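Local coordinates for protein nucleoside diphosphate kinase (Encephalitozoon cuniculi, PDB 3MPD) that probably transfers the gamma phosphate of ATP to nucleoside diphosphates by a ping-pong mechanism through a phosphohistidine intermediate, with magnesium as cofactor, at residues Pro14-Lys18 against Arg19-Ser23. Numbering follows the deposited sequence.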
loop_
_atom_site.group_PDB
_atom_site.type_symbol
_atom_site.label_atom_id
_atom_site.label_comp_id
_atom_site.label_asym_id
_atom_site.label_seq_id
_atom_site.Cartn_x
_atom_site.Cartn_y
_atom_site.Cartn_z
ATOM N N PRO A 14 10.668 6.741 6.331
ATOM C CA PRO A 14 10.041 8.031 6.004
ATOM C C PRO A 14 10.631 8.733 4.781
ATOM O O PRO A 14 9.893 9.299 3.999
ATOM C CB PRO A 14 10.301 8.885 7.273
ATOM C CG PRO A 14 10.452 7.891 8.372
ATOM C CD PRO A 14 11.158 6.714 7.738
ATOM N N ASP A 15 11.958 8.710 4.636
ATOM C CA ASP A 15 12.600 9.362 3.512
ATOM C C ASP A 15 12.320 8.721 2.150
ATOM O O ASP A 15 12.276 9.429 1.136
ATOM C CB ASP A 15 14.109 9.518 3.750
ATOM C CG ASP A 15 14.403 10.428 4.924
ATOM O OD1 ASP A 15 13.885 11.568 4.940
ATOM O OD2 ASP A 15 15.123 9.999 5.844
ATOM N N ALA A 16 12.094 7.416 2.141
ATOM C CA ALA A 16 11.782 6.720 0.903
ATOM C C ALA A 16 10.375 7.079 0.446
ATOM O O ALA A 16 10.115 7.145 -0.757
ATOM C CB ALA A 16 11.933 5.193 1.073
ATOM N N ILE A 17 9.477 7.368 1.392
ATOM C CA ILE A 17 8.147 7.880 1.030
ATOM C C ILE A 17 8.299 9.214 0.288
ATOM O O ILE A 17 7.700 9.440 -0.776
ATOM C CB ILE A 17 7.253 8.127 2.306
ATOM C CG1 ILE A 17 7.029 6.835 3.117
ATOM C CG2 ILE A 17 5.930 8.752 1.910
ATOM C CD1 ILE A 17 6.343 5.738 2.346
ATOM N N LYS A 18 9.113 10.093 0.867
ATOM C CA LYS A 18 9.359 11.434 0.315
ATOM C C LYS A 18 10.090 11.445 -1.036
ATOM O O LYS A 18 9.889 12.341 -1.846
ATOM C CB LYS A 18 10.087 12.296 1.357
ATOM C CG LYS A 18 9.239 12.434 2.685
ATOM C CD LYS A 18 9.960 13.262 3.739
ATOM C CE LYS A 18 9.054 13.568 4.968
ATOM N NZ LYS A 18 9.907 14.342 5.975
ATOM N N ARG A 19 10.933 10.453 -1.266
ATOM C CA ARG A 19 11.539 10.217 -2.587
ATOM C C ARG A 19 10.606 9.538 -3.593
ATOM O O ARG A 19 11.000 9.266 -4.756
ATOM C CB ARG A 19 12.810 9.374 -2.424
ATOM C CG ARG A 19 13.892 10.119 -1.572
ATOM C CD ARG A 19 15.104 9.244 -1.329
ATOM N NE ARG A 19 15.806 8.827 -2.564
ATOM C CZ ARG A 19 16.786 7.920 -2.577
ATOM N NH1 ARG A 19 17.174 7.334 -1.435
ATOM N NH2 ARG A 19 17.404 7.603 -3.714
ATOM N N ARG A 20 9.395 9.202 -3.145
ATOM C CA ARG A 20 8.377 8.622 -4.021
ATOM C C ARG A 20 8.834 7.289 -4.591
ATOM O O ARG A 20 8.688 7.014 -5.815
ATOM C CB ARG A 20 7.958 9.619 -5.124
ATOM C CG ARG A 20 7.131 10.816 -4.519
ATOM C CD ARG A 20 6.604 11.764 -5.597
ATOM N NE ARG A 20 5.858 12.871 -5.007
ATOM C CZ ARG A 20 4.544 12.895 -4.777
ATOM N NH1 ARG A 20 3.758 11.867 -5.105
ATOM N NH2 ARG A 20 4.006 13.980 -4.223
ATOM N N LEU A 21 9.318 6.446 -3.677
ATOM C CA LEU A 21 9.778 5.096 -4.004
ATOM C C LEU A 21 8.759 4.000 -3.713
ATOM O O LEU A 21 9.079 2.799 -3.828
ATOM C CB LEU A 21 11.092 4.798 -3.234
ATOM C CG LEU A 21 12.308 5.582 -3.705
ATOM C CD1 LEU A 21 13.487 5.440 -2.718
ATOM C CD2 LEU A 21 12.758 5.044 -5.063
ATOM N N ILE A 22 7.551 4.373 -3.317
ATOM C CA ILE A 22 6.546 3.365 -2.954
ATOM C C ILE A 22 6.303 2.320 -4.063
ATOM O O ILE A 22 6.409 1.124 -3.803
ATOM C CB ILE A 22 5.189 3.981 -2.494
ATOM C CG1 ILE A 22 5.392 4.877 -1.260
ATOM C CG2 ILE A 22 4.144 2.838 -2.143
ATOM C CD1 ILE A 22 4.114 5.722 -0.925
ATOM N N SER A 23 5.988 2.743 -5.283
ATOM C CA SER A 23 5.611 1.750 -6.321
ATOM C C SER A 23 6.786 0.863 -6.706
ATOM O O SER A 23 6.597 -0.323 -6.963
ATOM C CB SER A 23 5.013 2.372 -7.595
ATOM O OG SER A 23 5.988 3.127 -8.289
#
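Ile17 and Ile22 meet across the short turn between two helices: their side chains cross at a slant, Ile17 CD1 lying 3.8 Å from Ile22 CG1 and 4.0 Å from Ile22 CD1. In Ile17 both torsions are near -60°, which folds CD1 round to meet the longer branch of Ile22. Alongside, Ala16 CB touches one methyl of Leu21, CD1, at 4.1 Å. That same methyl sits over the centre of the Arg19 guanidinium, 4.0 Å above its plane; the bend at chi3 (61°) in an otherwise extended chain brings the flat group under it. The Arg19 CG packs against Asp15 O at 3.2 Å, the oxygen that also accepts the Arg19 N-H.

The backbone makes a Schellman motif, and the Ala16-Leu21 contact joins the two residues at the ends of its longer loop. Arg20, the first residue to leave helical geometry, has a positive phi (62°); Leu21 N bonds to Ala16 O at 3.1 Å, nearly in line with the carbonyl, whereas Arg20 N reaches Ile17 O at 2.9 Å from well above the carbonyl plane. Leu21 occupies the N-cap position of helix 22-32, whose first N-H groups, of Ile22 and Ser23, bond to Glu30 of the second subunit. The polar ends are held from outside the turn: Arg19 NH2 bonds to Tyr109 O, Lys18 NZ to Ser71 O, and Arg20 NE forms a salt bridge with Asp146 of the second subunit. The turn thus joins helices 14-18 and 22-32, with Ile17 and Ile22 both resting on Leu75 of strand 74-80 and Ala16 and Leu21 on the loop at Ile117.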